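Local coordinates for protein inactive glucansucrase (Lactobacillus reuteri, PDB 5JBD) that is an inactive glucansucrase, a large calcium-bound member of glycoside hydrolase family 70 built around a TIM barrel, at residues H316-A328 and P337-L349. Numbering follows the deposited sequence.
Sequences HLSYNEGYHSGAA and PQLYMDSGEFYTL
Strands 319-320 and 340-341 are neighbours in the parallel TIM barrel of this family 70 protein, joined at Y319 and L339 by a single bridge: L339 N donates to S318 O (2.9 Å) and N320 N to L339 O. The chain runs between them through helix 326-333, a beta-alpha-beta crossover. Past the bridge the strands part, and a water links the two backbones, donating to N320 O and accepting from M341 N. On the helix side of the strands, N320 ND2 donates to Q338 OE1 (3.0 Å), the two amide planes turned 32° apart; the bend of Q338 at chi2 (93°) brings that oxygen round. N320 OD1 is buried with no polar partner, packed against Q338 CB and CG. With CG anti to the backbone N (chi1 163°), the Y340 ring reaches the crossover helix and turns one face to its start: A328 CB sits over the ring centre, 3.9 Å from the centroid, a CH-pi contact, while H324 O meets the ring edge in its plane. Toward the C-terminal ends of the strands, M341 CE rests over one face of Y323, 3.5 Å from CZ, and the phenol OH of that ring is hydrogen-bonded to Q394 and N391. A second water joins the two segments, bonded to G322 O, Y340 OH and M341 O and accepting a proton from S343 OG at 2.8 Å.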
loop_
_atom_site.group_PDB
_atom_site.type_symbol
_atom_site.label_atom_id
_atom_site.label_comp_id
_atom_site.label_asym_id
_atom_site.label_seq_id
_atom_site.Cartn_x
_atom_site.Cartn_y
_atom_site.Cartn_z
ATOM N N HIS A 316 0.737 21.435 9.957
ATOM C CA HIS A 316 -0.118 20.416 9.336
ATOM C C HIS A 316 0.592 19.748 8.158
ATOM O O HIS A 316 0.011 19.516 7.097
ATOM C CB HIS A 316 -1.464 21.059 8.957
ATOM C CG HIS A 316 -2.223 21.555 10.149
ATOM N ND1 HIS A 316 -2.954 20.711 10.963
ATOM C CD2 HIS A 316 -2.323 22.791 10.701
ATOM C CE1 HIS A 316 -3.481 21.408 11.955
ATOM N NE2 HIS A 316 -3.118 22.670 11.819
ATOM N N LEU A 317 1.866 19.402 8.383
ATOM C CA LEU A 317 2.710 18.821 7.347
ATOM C C LEU A 317 2.015 17.658 6.691
ATOM O O LEU A 317 1.560 16.751 7.382
ATOM C CB LEU A 317 4.039 18.339 7.948
ATOM C CG LEU A 317 5.157 18.019 6.951
ATOM C CD1 LEU A 317 5.605 19.270 6.191
ATOM C CD2 LEU A 317 6.335 17.358 7.670
ATOM N N SER A 318 1.915 17.698 5.365
ATOM C CA SER A 318 1.384 16.593 4.586
ATOM C C SER A 318 2.313 16.287 3.410
ATOM O O SER A 318 2.943 17.192 2.851
ATOM C CB SER A 318 -0.052 16.901 4.119
ATOM O OG SER A 318 -0.928 17.062 5.245
ATOM N N TYR A 319 2.388 15.014 3.034
ATOM C CA TYR A 319 3.392 14.541 2.079
ATOM C C TYR A 319 2.884 13.354 1.278
ATOM O O TYR A 319 2.275 12.419 1.855
ATOM C CB TYR A 319 4.727 14.215 2.786
ATOM C CG TYR A 319 4.655 13.594 4.183
ATOM C CD1 TYR A 319 4.500 14.396 5.320
ATOM C CD2 TYR A 319 4.840 12.221 4.378
ATOM C CE1 TYR A 319 4.451 13.846 6.603
ATOM C CE2 TYR A 319 4.798 11.666 5.656
ATOM C CZ TYR A 319 4.610 12.487 6.770
ATOM O OH TYR A 319 4.585 11.949 8.051
ATOM N N ASN A 320 3.123 13.393 -0.036
ATOM C CA ASN A 320 2.534 12.444 -0.988
ATOM C C ASN A 320 3.506 11.367 -1.370
ATOM O O ASN A 320 4.613 11.672 -1.786
ATOM C CB ASN A 320 2.090 13.162 -2.274
ATOM C CG ASN A 320 0.925 14.109 -2.054
ATOM O OD1 ASN A 320 0.327 14.131 -0.984
ATOM N ND2 ASN A 320 0.619 14.924 -3.064
ATOM N N GLU A 321 3.080 10.103 -1.275
ATOM C CA GLU A 321 3.910 8.988 -1.707
ATOM C C GLU A 321 3.822 8.851 -3.206
ATOM O O GLU A 321 2.741 8.709 -3.749
ATOM C CB GLU A 321 3.466 7.670 -1.093
ATOM C CG GLU A 321 4.332 6.472 -1.513
ATOM C CD GLU A 321 3.560 5.243 -1.946
ATOM O OE1 GLU A 321 2.312 5.271 -2.038
ATOM O OE2 GLU A 321 4.206 4.220 -2.187
ATOM N N GLY A 322 4.973 8.851 -3.867
ATOM C CA GLY A 322 5.014 8.563 -5.297
ATOM C C GLY A 322 6.415 8.415 -5.852
ATOM O O GLY A 322 7.359 8.955 -5.296
ATOM N N TYR A 323 6.519 7.674 -6.954
ATOM C CA TYR A 323 7.776 7.329 -7.608
ATOM C C TYR A 323 7.874 7.955 -9.026
ATOM O O TYR A 323 8.777 7.615 -9.797
ATOM C CB TYR A 323 7.930 5.795 -7.649
ATOM C CG TYR A 323 8.136 5.184 -6.265
ATOM C CD1 TYR A 323 7.051 4.816 -5.472
ATOM C CD2 TYR A 323 9.416 4.991 -5.740
ATOM C CE1 TYR A 323 7.238 4.262 -4.200
ATOM C CE2 TYR A 323 9.610 4.441 -4.471
ATOM C CZ TYR A 323 8.515 4.090 -3.701
ATOM O OH TYR A 323 8.701 3.555 -2.434
ATOM N N HIS A 324 6.973 8.893 -9.339
ATOM C CA HIS A 324 6.974 9.629 -10.610
ATOM C C HIS A 324 7.431 11.073 -10.401
ATOM O O HIS A 324 6.741 11.860 -9.747
ATOM C CB HIS A 324 5.577 9.654 -11.209
ATOM C CG HIS A 324 5.110 8.322 -11.697
ATOM N ND1 HIS A 324 4.565 7.376 -10.858
ATOM C CD2 HIS A 324 5.113 7.775 -12.937
ATOM C CE1 HIS A 324 4.256 6.302 -11.558
ATOM N NE2 HIS A 324 4.572 6.519 -12.821
ATOM N N SER A 325 8.583 11.408 -10.972
ATOM C CA SER A 325 9.164 12.734 -10.847
ATOM C C SER A 325 8.308 13.860 -11.405
ATOM O O SER A 325 8.465 15.010 -10.972
ATOM C CB SER A 325 10.574 12.784 -11.456
ATOM O OG SER A 325 10.567 12.512 -12.844
ATOM N N GLY A 326 7.406 13.553 -12.340
ATOM C CA GLY A 326 6.426 14.539 -12.824
ATOM C C GLY A 326 5.516 15.171 -11.775
ATOM O O GLY A 326 4.983 16.265 -11.994
ATOM N N ALA A 327 5.358 14.510 -10.629
ATOM C CA ALA A 327 4.617 15.071 -9.515
ATOM C C ALA A 327 5.219 16.357 -8.961
ATOM O O ALA A 327 4.488 17.163 -8.393
ATOM C CB ALA A 327 4.469 14.041 -8.395
ATOM N N ALA A 328 6.539 16.550 -9.095
ATOM C CA ALA A 328 7.169 17.788 -8.634
ATOM C C ALA A 328 6.600 18.997 -9.381
ATOM O O ALA A 328 6.146 19.956 -8.749
ATOM C CB ALA A 328 8.691 17.721 -8.770
ATOM N N PRO A 337 0.567 22.098 -2.161
ATOM C CA PRO A 337 -0.313 21.732 -1.048
ATOM C C PRO A 337 0.182 20.531 -0.205
ATOM O O PRO A 337 -0.191 20.408 0.972
ATOM C CB PRO A 337 -1.630 21.421 -1.743
ATOM C CG PRO A 337 -1.231 20.954 -3.095
ATOM C CD PRO A 337 -0.045 21.802 -3.464
ATOM N N GLN A 338 1.007 19.675 -0.801
ATOM C CA GLN A 338 1.723 18.589 -0.093
ATOM C C GLN A 338 3.169 18.529 -0.567
ATOM O O GLN A 338 3.488 19.056 -1.628
ATOM C CB GLN A 338 1.065 17.244 -0.390
ATOM C CG GLN A 338 -0.406 17.159 0.021
ATOM C CD GLN A 338 -1.380 17.503 -1.085
ATOM O OE1 GLN A 338 -1.123 17.252 -2.277
ATOM N NE2 GLN A 338 -2.548 18.032 -0.690
ATOM N N LEU A 339 4.029 17.863 0.198
ATOM C CA LEU A 339 5.407 17.609 -0.223
ATOM C C LEU A 339 5.495 16.541 -1.313
ATOM O O LEU A 339 4.762 15.546 -1.290
ATOM C CB LEU A 339 6.276 17.161 0.944
ATOM C CG LEU A 339 6.307 18.049 2.186
ATOM C CD1 LEU A 339 7.341 17.513 3.169
ATOM C CD2 LEU A 339 6.598 19.491 1.809
ATOM N N TYR A 340 6.401 16.772 -2.253
ATOM C CA TYR A 340 6.774 15.814 -3.303
ATOM C C TYR A 340 7.746 14.759 -2.734
ATOM O O TYR A 340 8.682 15.117 -2.017
ATOM C CB TYR A 340 7.442 16.572 -4.499
ATOM C CG TYR A 340 8.208 15.658 -5.412
ATOM C CD1 TYR A 340 7.539 14.799 -6.265
ATOM C CD2 TYR A 340 9.610 15.628 -5.412
ATOM C CE1 TYR A 340 8.229 13.907 -7.074
ATOM C CE2 TYR A 340 10.310 14.755 -6.237
ATOM C CZ TYR A 340 9.611 13.882 -7.055
ATOM O OH TYR A 340 10.279 12.979 -7.860
ATOM N N MET A 341 7.569 13.476 -3.068
ATOM C CA MET A 341 8.523 12.428 -2.617
ATOM C C MET A 341 9.701 12.306 -3.583
ATOM O O MET A 341 9.533 11.903 -4.737
ATOM C CB MET A 341 7.835 11.058 -2.466
ATOM C CG MET A 341 8.691 10.027 -1.744
ATOM S SD MET A 341 7.806 8.546 -1.201
ATOM C CE MET A 341 8.233 7.379 -2.492
ATOM N N ASP A 342 10.896 12.653 -3.110
ATOM C CA ASP A 342 12.109 12.632 -3.946
ATOM C C ASP A 342 12.683 11.211 -4.055
ATOM O O ASP A 342 13.729 10.891 -3.475
ATOM C CB ASP A 342 13.146 13.635 -3.397
ATOM C CG ASP A 342 14.361 13.803 -4.297
ATOM O OD1 ASP A 342 14.343 13.431 -5.501
ATOM O OD2 ASP A 342 15.353 14.346 -3.801
ATOM N N SER A 343 11.992 10.369 -4.822
ATOM C CA SER A 343 12.425 8.990 -5.014
ATOM C C SER A 343 13.772 8.903 -5.733
ATOM O O SER A 343 14.530 7.951 -5.517
ATOM C CB SER A 343 11.351 8.167 -5.751
ATOM O OG SER A 343 11.167 8.572 -7.088
ATOM N N GLY A 344 14.059 9.889 -6.598
ATOM C CA GLY A 344 15.337 9.991 -7.270
ATOM C C GLY A 344 16.519 9.910 -6.323
ATOM O O GLY A 344 17.485 9.216 -6.610
ATOM N N GLU A 345 16.410 10.596 -5.182
ATOM C CA GLU A 345 17.461 10.584 -4.171
ATOM C C GLU A 345 17.673 9.191 -3.594
ATOM O O GLU A 345 18.814 8.787 -3.361
ATOM C CB GLU A 345 17.165 11.595 -3.045
ATOM C CG GLU A 345 18.135 11.596 -1.863
ATOM C CD GLU A 345 19.523 12.164 -2.192
ATOM O OE1 GLU A 345 19.681 12.805 -3.246
ATOM O OE2 GLU A 345 20.473 11.951 -1.398
ATOM N N PHE A 346 16.575 8.476 -3.349
ATOM C CA PHE A 346 16.667 7.093 -2.867
ATOM C C PHE A 346 17.426 6.174 -3.834
ATOM O O PHE A 346 18.342 5.458 -3.420
ATOM C CB PHE A 346 15.268 6.520 -2.576
ATOM C CG PHE A 346 15.250 5.022 -2.463
ATOM C CD1 PHE A 346 15.696 4.397 -1.307
ATOM C CD2 PHE A 346 14.817 4.240 -3.528
ATOM C CE1 PHE A 346 15.689 3.005 -1.204
ATOM C CE2 PHE A 346 14.817 2.853 -3.436
ATOM C CZ PHE A 346 15.261 2.240 -2.282
ATOM N N TYR A 347 17.056 6.213 -5.117
ATOM C CA TYR A 347 17.733 5.389 -6.113
ATOM C C TYR A 347 19.206 5.786 -6.257
ATOM O O TYR A 347 20.063 4.922 -6.386
ATOM C CB TYR A 347 17.004 5.382 -7.460
ATOM C CG TYR A 347 15.676 4.664 -7.363
ATOM C CD1 TYR A 347 15.616 3.279 -7.138
ATOM C CD2 TYR A 347 14.468 5.373 -7.421
ATOM C CE1 TYR A 347 14.392 2.624 -7.000
ATOM C CE2 TYR A 347 13.246 4.729 -7.289
ATOM C CZ TYR A 347 13.211 3.356 -7.078
ATOM O OH TYR A 347 11.991 2.740 -6.948
ATOM N N THR A 348 19.497 7.079 -6.172
ATOM C CA THR A 348 20.876 7.552 -6.227
ATOM C C THR A 348 21.699 7.033 -5.042
ATOM O O THR A 348 22.811 6.513 -5.222
ATOM C CB THR A 348 20.919 9.090 -6.312
ATOM O OG1 THR A 348 20.348 9.502 -7.565
ATOM C CG2 THR A 348 22.344 9.613 -6.221
ATOM N N LEU A 349 21.162 7.180 -3.847
ATOM C CA LEU A 349 21.817 6.642 -2.656
ATOM C C LEU A 349 22.117 5.147 -2.820
ATOM O O LEU A 349 23.239 4.714 -2.555
ATOM C CB LEU A 349 20.965 6.869 -1.414
ATOM C CG LEU A 349 20.887 8.314 -0.910
ATOM C CD1 LEU A 349 19.741 8.475 0.082
ATOM C CD2 LEU A 349 22.194 8.766 -0.269
HETATM O O HOH W 1 5.212 12.630 -4.671
HETATM O O HOH W 2 9.050 10.401 -7.101
#